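Local structure of response regulator (Pseudomonas putida, 3HDV) at residues P8-V13 against I53-T58; T58-Q63 against V86-T91. The protein probably acts in two-component signalling, its receiver domain taking up a phosphoryl group on an aspartate to control a downstream response, possibly transcription. One frame throughout, in Å; residues are numbered along the deposited sequence.

Interaction 1 of 2, residues P8-V13 against I53-T58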
loop_
_atom_site.group_PDB
_atom_site.type_symbol
_atom_site.label_atom_id
_atom_site.label_comp_id
_atom_site.label_asym_id
_atom_site.label_seq_id
_atom_site.Cartn_x
_atom_site.Cartn_y
_atom_site.Cartn_z
ATOM N N PRO B 8 11.820 16.144 -0.078
ATOM C CA PRO B 8 11.450 15.221 1.012
ATOM C C PRO B 8 11.568 13.737 0.581
ATOM O O PRO B 8 11.255 13.403 -0.556
ATOM C CB PRO B 8 9.965 15.573 1.305
ATOM C CG PRO B 8 9.755 16.942 0.720
ATOM C CD PRO B 8 10.698 17.033 -0.460
ATOM N N LEU B 9 12.076 12.909 1.492
ATOM C CA LEU B 9 12.046 11.454 1.379
ATOM C C LEU B 9 11.531 10.796 2.698
ATOM O O LEU B 9 12.068 11.076 3.779
ATOM C CB LEU B 9 13.439 10.937 1.005
ATOM C CG LEU B 9 13.675 9.435 0.834
ATOM C CD1 LEU B 9 12.765 8.964 -0.330
ATOM C CD2 LEU B 9 15.161 9.230 0.518
ATOM N N VAL B 10 10.512 9.914 2.587
ATOM C CA VAL B 10 9.919 9.193 3.749
ATOM C C VAL B 10 10.406 7.764 3.723
ATOM O O VAL B 10 10.369 7.166 2.684
ATOM C CB VAL B 10 8.327 9.257 3.728
ATOM C CG1 VAL B 10 7.685 8.502 4.932
ATOM C CG2 VAL B 10 7.864 10.741 3.783
ATOM N N LEU B 11 10.910 7.238 4.845
ATOM C CA LEU B 11 11.229 5.809 4.919
ATOM C C LEU B 11 10.041 5.070 5.571
ATOM O O LEU B 11 9.676 5.339 6.704
ATOM C CB LEU B 11 12.424 5.585 5.818
ATOM C CG LEU B 11 12.838 4.140 6.141
ATOM C CD1 LEU B 11 13.347 3.411 4.889
ATOM C CD2 LEU B 11 13.948 4.211 7.243
ATOM N N VAL B 12 9.493 4.098 4.882
ATOM C CA VAL B 12 8.382 3.312 5.448
ATOM C C VAL B 12 8.916 1.957 5.906
ATOM O O VAL B 12 9.400 1.181 5.093
ATOM C CB VAL B 12 7.301 3.068 4.382
ATOM C CG1 VAL B 12 6.181 2.124 4.953
ATOM C CG2 VAL B 12 6.682 4.432 3.917
ATOM N N VAL B 13 8.783 1.651 7.186
ATOM C CA VAL B 13 9.337 0.409 7.702
ATOM C C VAL B 13 8.180 -0.527 8.097
ATOM O O VAL B 13 7.373 -0.183 8.950
ATOM C CB VAL B 13 10.214 0.694 8.955
ATOM C CG1 VAL B 13 10.831 -0.588 9.557
ATOM C CG2 VAL B 13 11.224 1.820 8.646
ATOM N N ILE B 53 16.537 10.977 3.803
ATOM C CA ILE B 53 15.361 10.584 4.612
ATOM C C ILE B 53 15.096 11.633 5.705
ATOM O O ILE B 53 15.934 11.864 6.577
ATOM C CB ILE B 53 15.517 9.171 5.209
ATOM C CG1 ILE B 53 15.661 8.144 4.063
ATOM C CG2 ILE B 53 14.369 8.867 6.241
ATOM C CD1 ILE B 53 16.162 6.793 4.578
ATOM N N GLY B 54 13.939 12.293 5.661
ATOM C CA GLY B 54 13.619 13.258 6.736
ATOM C C GLY B 54 12.530 12.805 7.686
ATOM O O GLY B 54 12.240 13.496 8.690
ATOM N N LEU B 55 11.929 11.643 7.392
ATOM C CA LEU B 55 10.837 11.131 8.244
ATOM C C LEU B 55 10.761 9.620 8.108
ATOM O O LEU B 55 10.934 9.092 7.033
ATOM C CB LEU B 55 9.466 11.786 7.856
ATOM C CG LEU B 55 8.115 11.310 8.424
ATOM C CD1 LEU B 55 8.004 11.575 9.914
ATOM C CD2 LEU B 55 7.003 12.064 7.759
HETATM N N MSE B 56 10.471 8.934 9.209
HETATM C CA MSE B 56 10.259 7.498 9.112
HETATM C C MSE B 56 8.873 7.144 9.677
HETATM O O MSE B 56 8.501 7.613 10.750
HETATM C CB MSE B 56 11.321 6.792 9.927
HETATM C CG MSE B 56 11.341 5.308 9.751
HETATM SE SE MSE B 56 12.626 4.489 11.001
HETATM C CE MSE B 56 11.630 4.621 12.695
ATOM N N ILE B 57 8.169 6.294 8.952
ATOM C CA ILE B 57 6.924 5.681 9.410
ATOM C C ILE B 57 7.206 4.219 9.724
ATOM O O ILE B 57 7.728 3.510 8.882
ATOM C CB ILE B 57 5.793 5.756 8.347
ATOM C CG1 ILE B 57 5.488 7.240 8.059
ATOM C CG2 ILE B 57 4.503 4.967 8.853
ATOM C CD1 ILE B 57 4.659 7.425 6.846
ATOM N N THR B 58 6.864 3.784 10.929
ATOM C CA THR B 58 7.095 2.410 11.318
ATOM C C THR B 58 5.935 1.717 12.035
ATOM O O THR B 58 5.168 2.345 12.765
ATOM C CB THR B 58 8.405 2.264 12.172
ATOM O OG1 THR B 58 8.723 0.874 12.313
ATOM C CG2 THR B 58 8.221 2.846 13.566
#
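L11 and I57 meet in the parallel pairing of strands 9-13 and 53-58 in the sheet of a CheY-like receiver domain. L11 lends both of its backbone polar atoms: N donates to L55 O at 2.9 Å, and O accepts from I57 N, also at 2.9 Å. Further along, V13 N reaches I57 O at 2.7 Å in a nearly straight bond, with an N-H...O angle of 170°. At the start of the pair, G54 N binds L9 O.

On one side of the sheet M56, a selenomethionine, lies between two partners. Its CG is anti to the backbone N (chi1 -171°), which lays it 3.8 Å from L11 CD2 and 3.7 Å from V13 CG2. The chain bends about its CG-SE bond, and SE also touches these two methyl groups. L11 and M56 run side by side, whereas V13 crosses M56. On the other side V10 CG1 touches I57 CD1 at 3.7 Å. At the start of the strands I53 CG2 packs 3.8 Å from L11 CB, while I53 CG1 meets L9 CD2.

Both faces are covered by helices. V10, V12 and I57 pack against L23 or L27 of helix 17-29; on the opposite face L11 reaches Y46 of helix 40-49, which I53 also touches, and V13 and M56 touch L70 of helix 67-75. Strand 33-37 pairs with the far edge of strand 9-13.

Interaction 2 of 2, residues T58-Q63 against V86-T91; sequences TDLRMQ and VVSGDT
The R61 guanidinium meets D90 O at its edge and nearly in its plane, NH1 donating at 2.7 Å. The carboxylate of D59, the predicted phosphorylation site of this receiver domain and unmodified here, gathers three N-H groups on OD1. G89 N comes from the syn side at 3.0 Å. L60 N, in a bent bond, approaches from the anti side at 2.8 Å. R61 N stands above the carboxylate plane at 3.2 Å, closing an Asx turn. An alanine in place of D59 would probably leave these three amides without their shared acceptor and let the loop shift against G89, besides removing the predicted phosphoryl acceptor.

On the N-terminal side of this loop the parallel strand pairing continues through V87 N to T58 O. L60 has CG anti to its carbonyl carbon (chi1 -72°), which brings CG to 3.6 Å from V86 CG1; the two side chains cross at about a right angle. E95 of helix 93-101 forms a salt bridge with R61 NH1 and a hydrogen bond with T91 OG1. Beside L60, S88 OG lies 3.6 Å from L60 CD1 and donates to G89 O at 2.8 Å.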
loop_
_atom_site.group_PDB
_atom_site.type_symbol
_atom_site.label_atom_id
_atom_site.label_comp_id
_atom_site.label_asym_id
_atom_site.label_seq_id
_atom_site.Cartn_x
_atom_site.Cartn_y
_atom_site.Cartn_z
ATOM N N THR B 58 6.864 3.784 10.929
ATOM C CA THR B 58 7.095 2.410 11.318
ATOM C C THR B 58 5.935 1.717 12.035
ATOM O O THR B 58 5.168 2.345 12.765
ATOM C CB THR B 58 8.405 2.264 12.172
ATOM O OG1 THR B 58 8.723 0.874 12.313
ATOM C CG2 THR B 58 8.221 2.846 13.566
ATOM N N ASP B 59 5.800 0.413 11.786
ATOM C CA ASP B 59 4.962 -0.481 12.645
ATOM C C ASP B 59 5.788 -0.801 13.902
ATOM O O ASP B 59 7.030 -0.597 13.928
ATOM C CB ASP B 59 4.547 -1.757 11.869
ATOM C CG ASP B 59 3.289 -2.454 12.457
ATOM O OD1 ASP B 59 2.904 -2.237 13.640
ATOM O OD2 ASP B 59 2.694 -3.256 11.745
ATOM N N LEU B 60 5.108 -1.248 14.957
ATOM C CA LEU B 60 5.719 -1.713 16.178
ATOM C C LEU B 60 5.885 -3.235 16.123
ATOM O O LEU B 60 6.844 -3.784 16.626
ATOM C CB LEU B 60 4.827 -1.320 17.358
ATOM C CG LEU B 60 4.832 0.189 17.694
ATOM C CD1 LEU B 60 4.036 0.330 18.976
ATOM C CD2 LEU B 60 6.262 0.818 17.854
ATOM N N ARG B 61 4.929 -3.883 15.473
ATOM C CA ARG B 61 4.811 -5.325 15.375
ATOM C C ARG B 61 5.651 -5.868 14.188
ATOM O O ARG B 61 5.185 -5.959 13.055
ATOM C CB ARG B 61 3.320 -5.566 15.175
ATOM C CG ARG B 61 2.662 -6.601 16.052
ATOM C CD ARG B 61 2.631 -6.412 17.573
ATOM N NE ARG B 61 3.916 -6.209 18.254
ATOM C CZ ARG B 61 4.103 -5.208 19.101
ATOM N NH1 ARG B 61 3.095 -4.346 19.338
ATOM N NH2 ARG B 61 5.256 -5.051 19.694
HETATM N N MSE B 62 6.902 -6.183 14.438
HETATM C CA MSE B 62 7.779 -6.648 13.371
HETATM C C MSE B 62 8.708 -7.708 13.886
HETATM O O MSE B 62 9.072 -7.683 15.046
HETATM C CB MSE B 62 8.597 -5.504 12.774
HETATM C CG MSE B 62 7.725 -4.385 12.147
HETATM SE SE MSE B 62 8.880 -3.018 11.242
HETATM C CE MSE B 62 9.992 -2.474 12.794
ATOM N N GLN B 63 9.056 -8.635 12.990
ATOM C CA GLN B 63 10.005 -9.708 13.271
ATOM C C GLN B 63 11.153 -9.584 12.285
ATOM O O GLN B 63 10.895 -9.383 11.106
ATOM C CB GLN B 63 9.348 -11.092 13.094
ATOM C CG GLN B 63 8.138 -11.389 14.008
ATOM C CD GLN B 63 8.475 -11.548 15.508
ATOM O OE1 GLN B 63 9.579 -11.211 15.957
ATOM N NE2 GLN B 63 7.514 -12.079 16.287
ATOM N N VAL B 86 4.570 6.547 14.298
ATOM C CA VAL B 86 4.252 5.122 14.520
ATOM C C VAL B 86 2.858 4.863 13.945
ATOM O O VAL B 86 1.906 5.613 14.243
ATOM C CB VAL B 86 4.346 4.784 15.996
ATOM C CG1 VAL B 86 3.721 3.371 16.315
ATOM C CG2 VAL B 86 5.896 4.829 16.424
ATOM N N VAL B 87 2.773 3.859 13.084
ATOM C CA VAL B 87 1.481 3.289 12.645
ATOM C C VAL B 87 1.414 1.822 13.059
ATOM O O VAL B 87 1.992 0.962 12.395
ATOM C CB VAL B 87 1.215 3.548 11.148
ATOM C CG1 VAL B 87 -0.188 3.011 10.746
ATOM C CG2 VAL B 87 1.265 5.120 10.859
ATOM N N SER B 88 0.664 1.527 14.133
ATOM C CA SER B 88 0.780 0.224 14.789
ATOM C C SER B 88 -0.372 -0.764 14.644
ATOM O O SER B 88 -1.569 -0.383 14.748
ATOM C CB SER B 88 0.971 0.472 16.274
ATOM O OG SER B 88 1.265 -0.731 16.923
ATOM N N GLY B 89 -0.003 -2.039 14.453
ATOM C CA GLY B 89 -0.915 -3.151 14.716
ATOM C C GLY B 89 -1.184 -3.312 16.210
ATOM O O GLY B 89 -0.996 -2.372 16.975
ATOM N N ASP B 90 -1.594 -4.502 16.640
ATOM C CA ASP B 90 -1.892 -4.771 18.068
ATOM C C ASP B 90 -0.804 -4.261 19.020
ATOM O O ASP B 90 0.399 -4.573 18.857
ATOM C CB ASP B 90 -2.071 -6.284 18.320
ATOM C CG ASP B 90 -3.266 -6.896 17.544
ATOM O OD1 ASP B 90 -4.163 -6.150 17.020
ATOM O OD2 ASP B 90 -3.282 -8.150 17.441
ATOM N N THR B 91 -1.214 -3.472 20.000
ATOM C CA THR B 91 -0.263 -2.887 20.941
ATOM C C THR B 91 -1.052 -2.746 22.257
ATOM O O THR B 91 -2.094 -3.389 22.402
ATOM C CB THR B 91 0.345 -1.528 20.409
ATOM O OG1 THR B 91 1.151 -0.905 21.430
ATOM C CG2 THR B 91 -0.749 -0.519 19.979
#

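Overall arrangement
Strand 53-58 belongs to both contacts: interaction 1 pairs it with strand 9-13, interaction 2 with strand 83-88, T58 being common to the two interactions. Interaction 1 lies near the centre of the domain, almost wholly buried, and combines a regular backbone ladder with aliphatic packing. Interaction 2 starts buried and runs outward: beyond a single rung of strand pairing, the buried carboxylate of D59 and, further out, the guanidinium of exposed R61 bind loop backbone. The two meet directly: V13 O is 3.3 Å from D59 N, a probable hydrogen bond, and V13 CG1 packs against the selenium of selenomethionine M62. The apolar core thus leads straight into the predicted phosphorylation site at the strand ends.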